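Local coordinates for outer membrane protein SusF (Bacteroides thetaiotaomicron, PDB 4FE9), which binds starch at the bacterial cell surface through carbohydrate-binding modules before the glycan is imported into the periplasm for degradation, at residues Phe31-Asp42 with Gly133-Thr144. Sequence-based numbering, arbitrary orientation.
Sequences FTAGKDASIVMD and GNEVSITLQPAT. With EDO (1,2-ethanediol), chain D.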
loop_
_atom_site.group_PDB
_atom_site.type_symbol
_atom_site.label_atom_id
_atom_site.label_comp_id
_atom_site.label_asym_id
_atom_site.label_seq_id
_atom_site.Cartn_x
_atom_site.Cartn_y
_atom_site.Cartn_z
ATOM N N PHE A 31 -30.071 -26.306 -6.295
ATOM C CA PHE A 31 -30.424 -25.159 -5.461
ATOM C C PHE A 31 -30.946 -24.013 -6.315
ATOM O O PHE A 31 -30.433 -23.766 -7.422
ATOM C CB PHE A 31 -29.187 -24.682 -4.728
ATOM C CG PHE A 31 -28.670 -25.667 -3.743
ATOM C CD1 PHE A 31 -29.190 -25.711 -2.444
ATOM C CD2 PHE A 31 -27.673 -26.575 -4.107
ATOM C CE1 PHE A 31 -28.796 -26.718 -1.552
ATOM C CE2 PHE A 31 -27.190 -27.492 -3.199
ATOM C CZ PHE A 31 -27.780 -27.593 -1.918
ATOM N N THR A 32 -31.826 -23.209 -5.720
ATOM C CA THR A 32 -32.268 -21.943 -6.339
ATOM C C THR A 32 -32.163 -20.799 -5.334
ATOM O O THR A 32 -32.262 -21.018 -4.118
ATOM C CB THR A 32 -33.734 -22.021 -6.788
ATOM O OG1 THR A 32 -34.536 -22.366 -5.656
ATOM C CG2 THR A 32 -33.918 -23.097 -7.886
ATOM N N ALA A 33 -32.042 -19.571 -5.839
ATOM C CA ALA A 33 -32.000 -18.390 -4.946
ATOM C C ALA A 33 -33.321 -18.238 -4.199
ATOM O O ALA A 33 -34.369 -18.624 -4.708
ATOM C CB ALA A 33 -31.651 -17.088 -5.753
ATOM N N GLY A 34 -33.233 -17.914 -2.908
ATOM C CA GLY A 34 -34.425 -17.774 -2.073
ATOM C C GLY A 34 -35.252 -16.557 -2.473
ATOM O O GLY A 34 -34.818 -15.733 -3.304
ATOM N N LYS A 35 -36.386 -16.377 -1.825
ATOM C CA LYS A 35 -37.259 -15.232 -2.143
ATOM C C LYS A 35 -36.673 -13.858 -1.739
ATOM O O LYS A 35 -36.993 -12.875 -2.334
ATOM C CB LYS A 35 -38.652 -15.428 -1.567
ATOM C CG LYS A 35 -38.778 -15.146 -0.067
ATOM C CD LYS A 35 -40.065 -15.815 0.497
ATOM C CE LYS A 35 -40.760 -14.943 1.551
ATOM N NZ LYS A 35 -39.770 -14.162 2.365
ATOM N N ASP A 36 -35.677 -13.843 -0.855
ATOM C CA ASP A 36 -35.022 -12.590 -0.526
ATOM C C ASP A 36 -33.741 -12.419 -1.331
ATOM O O ASP A 36 -32.632 -12.465 -0.779
ATOM C CB ASP A 36 -34.762 -12.495 0.994
ATOM C CG ASP A 36 -36.062 -12.556 1.822
ATOM O OD1 ASP A 36 -36.944 -11.711 1.596
ATOM O OD2 ASP A 36 -36.237 -13.500 2.640
ATOM N N ALA A 37 -33.888 -12.214 -2.642
ATOM C CA ALA A 37 -32.749 -12.300 -3.568
ATOM C C ALA A 37 -32.075 -10.939 -3.814
ATOM O O ALA A 37 -30.912 -10.876 -4.196
ATOM C CB ALA A 37 -33.177 -12.955 -4.904
ATOM N N SER A 38 -32.777 -9.859 -3.453
ATOM C CA SER A 38 -32.323 -8.515 -3.769
ATOM C C SER A 38 -32.577 -7.603 -2.603
ATOM O O SER A 38 -33.571 -6.880 -2.592
ATOM C CB SER A 38 -33.074 -7.966 -4.997
ATOM O OG SER A 38 -32.849 -8.766 -6.128
ATOM N N ILE A 39 -31.688 -7.636 -1.610
ATOM C CA ILE A 39 -31.967 -7.031 -0.322
ATOM C C ILE A 39 -31.434 -5.566 -0.268
ATOM O O ILE A 39 -30.340 -5.286 -0.729
ATOM C CB ILE A 39 -31.285 -7.833 0.777
ATOM C CG1 ILE A 39 -31.912 -9.198 0.888
ATOM C CG2 ILE A 39 -31.342 -7.081 2.136
ATOM C CD1 ILE A 39 -30.987 -10.213 1.555
ATOM N N VAL A 40 -32.284 -4.640 0.164
ATOM C CA VAL A 40 -31.878 -3.234 0.361
ATOM C C VAL A 40 -31.971 -2.908 1.833
ATOM O O VAL A 40 -33.049 -2.884 2.391
ATOM C CB VAL A 40 -32.831 -2.254 -0.448
ATOM C CG1 VAL A 40 -32.536 -0.794 -0.090
ATOM C CG2 VAL A 40 -32.660 -2.464 -1.947
ATOM N N MET A 41 -30.843 -2.761 2.488
ATOM C CA MET A 41 -30.844 -2.749 3.955
ATOM C C MET A 41 -31.668 -1.551 4.460
ATOM O O MET A 41 -32.344 -1.638 5.492
ATOM C CB MET A 41 -29.417 -2.674 4.502
ATOM C CG MET A 41 -28.625 -3.959 4.368
ATOM S SD MET A 41 -29.486 -5.326 5.138
ATOM C CE MET A 41 -29.448 -4.806 6.864
ATOM N N ASP A 42 -31.595 -0.430 3.746
ATOM C CA ASP A 42 -32.379 0.761 4.139
ATOM C C ASP A 42 -33.823 0.369 4.345
ATOM O O ASP A 42 -34.454 0.796 5.295
ATOM C CB ASP A 42 -32.298 1.831 3.059
ATOM C CG ASP A 42 -31.053 2.668 3.161
ATOM O OD1 ASP A 42 -30.468 2.769 4.268
ATOM O OD2 ASP A 42 -30.641 3.228 2.131
ATOM N N GLY A 133 -24.026 -30.075 -6.019
ATOM C CA GLY A 133 -25.046 -29.088 -6.361
ATOM C C GLY A 133 -24.431 -27.879 -7.030
ATOM O O GLY A 133 -23.217 -27.790 -7.156
ATOM N N ASN A 134 -25.269 -26.917 -7.422
ATOM C CA ASN A 134 -24.773 -25.712 -8.090
ATOM C C ASN A 134 -24.643 -24.579 -7.053
ATOM O O ASN A 134 -25.248 -24.649 -6.009
ATOM C CB ASN A 134 -25.777 -25.293 -9.163
ATOM C CG ASN A 134 -27.200 -25.244 -8.625
ATOM O OD1 ASN A 134 -27.634 -26.160 -7.940
ATOM N ND2 ASN A 134 -27.837 -24.108 -8.765
ATOM N N GLU A 135 -24.010 -23.473 -7.443
ATOM C CA GLU A 135 -24.080 -22.214 -6.689
ATOM C C GLU A 135 -25.254 -21.340 -7.111
ATOM O O GLU A 135 -25.745 -21.463 -8.211
ATOM C CB GLU A 135 -22.776 -21.448 -6.869
ATOM C CG GLU A 135 -21.586 -22.338 -6.724
ATOM C CD GLU A 135 -20.265 -21.595 -6.833
ATOM O OE1 GLU A 135 -20.142 -20.721 -7.724
ATOM O OE2 GLU A 135 -19.345 -21.886 -6.023
ATOM N N VAL A 136 -25.689 -20.441 -6.225
ATOM C CA VAL A 136 -26.712 -19.460 -6.565
ATOM C C VAL A 136 -26.270 -18.059 -6.083
ATOM O O VAL A 136 -25.269 -17.945 -5.353
ATOM C CB VAL A 136 -28.081 -19.819 -5.938
ATOM C CG1 VAL A 136 -28.545 -21.236 -6.418
ATOM C CG2 VAL A 136 -28.018 -19.778 -4.431
ATOM N N SER A 137 -26.983 -17.013 -6.542
ATOM C CA SER A 137 -26.552 -15.583 -6.395
ATOM C C SER A 137 -27.671 -14.854 -5.744
ATOM O O SER A 137 -28.825 -15.037 -6.127
ATOM C CB SER A 137 -26.357 -14.900 -7.761
ATOM O OG SER A 137 -25.244 -15.401 -8.423
ATOM N N ILE A 138 -27.328 -13.966 -4.805
ATOM C CA ILE A 138 -28.208 -12.897 -4.416
ATOM C C ILE A 138 -27.376 -11.604 -4.322
ATOM O O ILE A 138 -26.139 -11.616 -4.544
ATOM C CB ILE A 138 -28.877 -13.179 -3.042
ATOM C CG1 ILE A 138 -27.819 -13.200 -1.948
ATOM C CG2 ILE A 138 -29.654 -14.551 -3.060
ATOM C CD1 ILE A 138 -28.403 -13.063 -0.588
ATOM N N THR A 139 -28.058 -10.491 -4.108
ATOM C CA THR A 139 -27.375 -9.233 -3.844
ATOM C C THR A 139 -27.947 -8.531 -2.638
ATOM O O THR A 139 -29.054 -8.855 -2.182
ATOM C CB THR A 139 -27.493 -8.305 -5.011
ATOM O OG1 THR A 139 -28.857 -7.849 -5.118
ATOM C CG2 THR A 139 -27.042 -9.017 -6.307
ATOM N N LEU A 140 -27.111 -7.692 -2.022
ATOM C CA LEU A 140 -27.490 -6.967 -0.836
ATOM C C LEU A 140 -26.838 -5.580 -0.912
ATOM O O LEU A 140 -25.668 -5.449 -1.305
ATOM C CB LEU A 140 -27.014 -7.702 0.440
ATOM C CG LEU A 140 -27.294 -7.046 1.803
ATOM C CD1 LEU A 140 -27.628 -8.073 2.909
ATOM C CD2 LEU A 140 -26.125 -6.163 2.249
ATOM N N GLN A 141 -27.596 -4.565 -0.564
ATOM C CA GLN A 141 -27.071 -3.211 -0.547
ATOM C C GLN A 141 -27.050 -2.702 0.870
ATOM O O GLN A 141 -28.108 -2.490 1.480
ATOM C CB GLN A 141 -27.955 -2.293 -1.400
ATOM C CG GLN A 141 -27.469 -0.812 -1.416
ATOM C CD GLN A 141 -28.503 0.118 -2.022
ATOM O OE1 GLN A 141 -29.426 -0.324 -2.672
ATOM N NE2 GLN A 141 -28.383 1.386 -1.749
ATOM N N PRO A 142 -25.852 -2.445 1.393
ATOM C CA PRO A 142 -25.761 -1.939 2.753
ATOM C C PRO A 142 -26.453 -0.597 2.868
ATOM O O PRO A 142 -26.766 0.012 1.853
ATOM C CB PRO A 142 -24.255 -1.780 2.970
ATOM C CG PRO A 142 -23.635 -2.771 2.058
ATOM C CD PRO A 142 -24.533 -2.792 0.836
ATOM N N ALA A 143 -26.779 -0.203 4.090
ATOM C CA ALA A 143 -27.581 0.992 4.340
ATOM C C ALA A 143 -26.779 2.236 3.951
ATOM O O ALA A 143 -25.557 2.167 3.717
ATOM C CB ALA A 143 -27.973 1.073 5.768
ATOM N N THR A 144 -27.515 3.284 3.652
ATOM C CA THR A 144 -26.948 4.565 3.271
ATOM C C THR A 144 -25.931 5.038 4.304
ATOM O O THR A 144 -26.146 4.912 5.494
ATOM C CB THR A 144 -28.087 5.575 3.115
ATOM O OG1 THR A 144 -28.901 5.154 2.010
ATOM C CG2 THR A 144 -27.550 6.999 2.844
HETATM C C1 EDO D . -31.587 3.160 -2.192
HETATM O O1 EDO D . -30.391 3.962 -2.127
HETATM C C2 EDO D . -32.001 2.772 -0.781
HETATM O O2 EDO D . -31.846 3.902 0.114
HETATM O O HOH W 1 -29.583 -5.609 -3.397
HETATM O O HOH W 2 -29.800 0.097 1.554
#
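Asn134 grips the backbone of Phe31 with both ends of its amide, standing in for a strand partner. Its OD1 takes the Phe31 N-H on an in-plane lone pair at 2.9 Å, and ND2 returns a nearly straight bond (178°) to Phe31 O. Chi1 of 49° sets CG between the backbone N and the carbonyl carbon, which turns the amide across to Phe31. With an alanine in place of Asn134, Phe31 N and O would probably lose both mates. At the far end Asp42 receives Thr144: Thr144 OG1 donates a hydrogen bond to the syn lone pair of Asp42 OD2 at 2.6 Å, while Thr144 N reaches OD1. Between these ends 38-40 and 136-141 pair as parallel strands, Thr139 N to Ala37 O, Ile39 N to Thr139 O, Gln141 N to Ile39 O and Met41 N to Gln141 O; a water joins Ile39 O to Thr139 OG1. The loop 34-37 separates strands 27-33 and 38-40, both parallel to 128-141, a split A strand like that of many Ig-like domains. On the inner face Ile39 CG2 meets Leu140 CD1 at 3.9 Å, and Met41 sets its CG against Leu140 CD2; Leu95 and Asp96 of helix 92-102 lie over this side. On the other face Val40 CG2 rests 3.9 Å from Gln141 OE1, and Gln141 NE2 bonds to Ser108 OG.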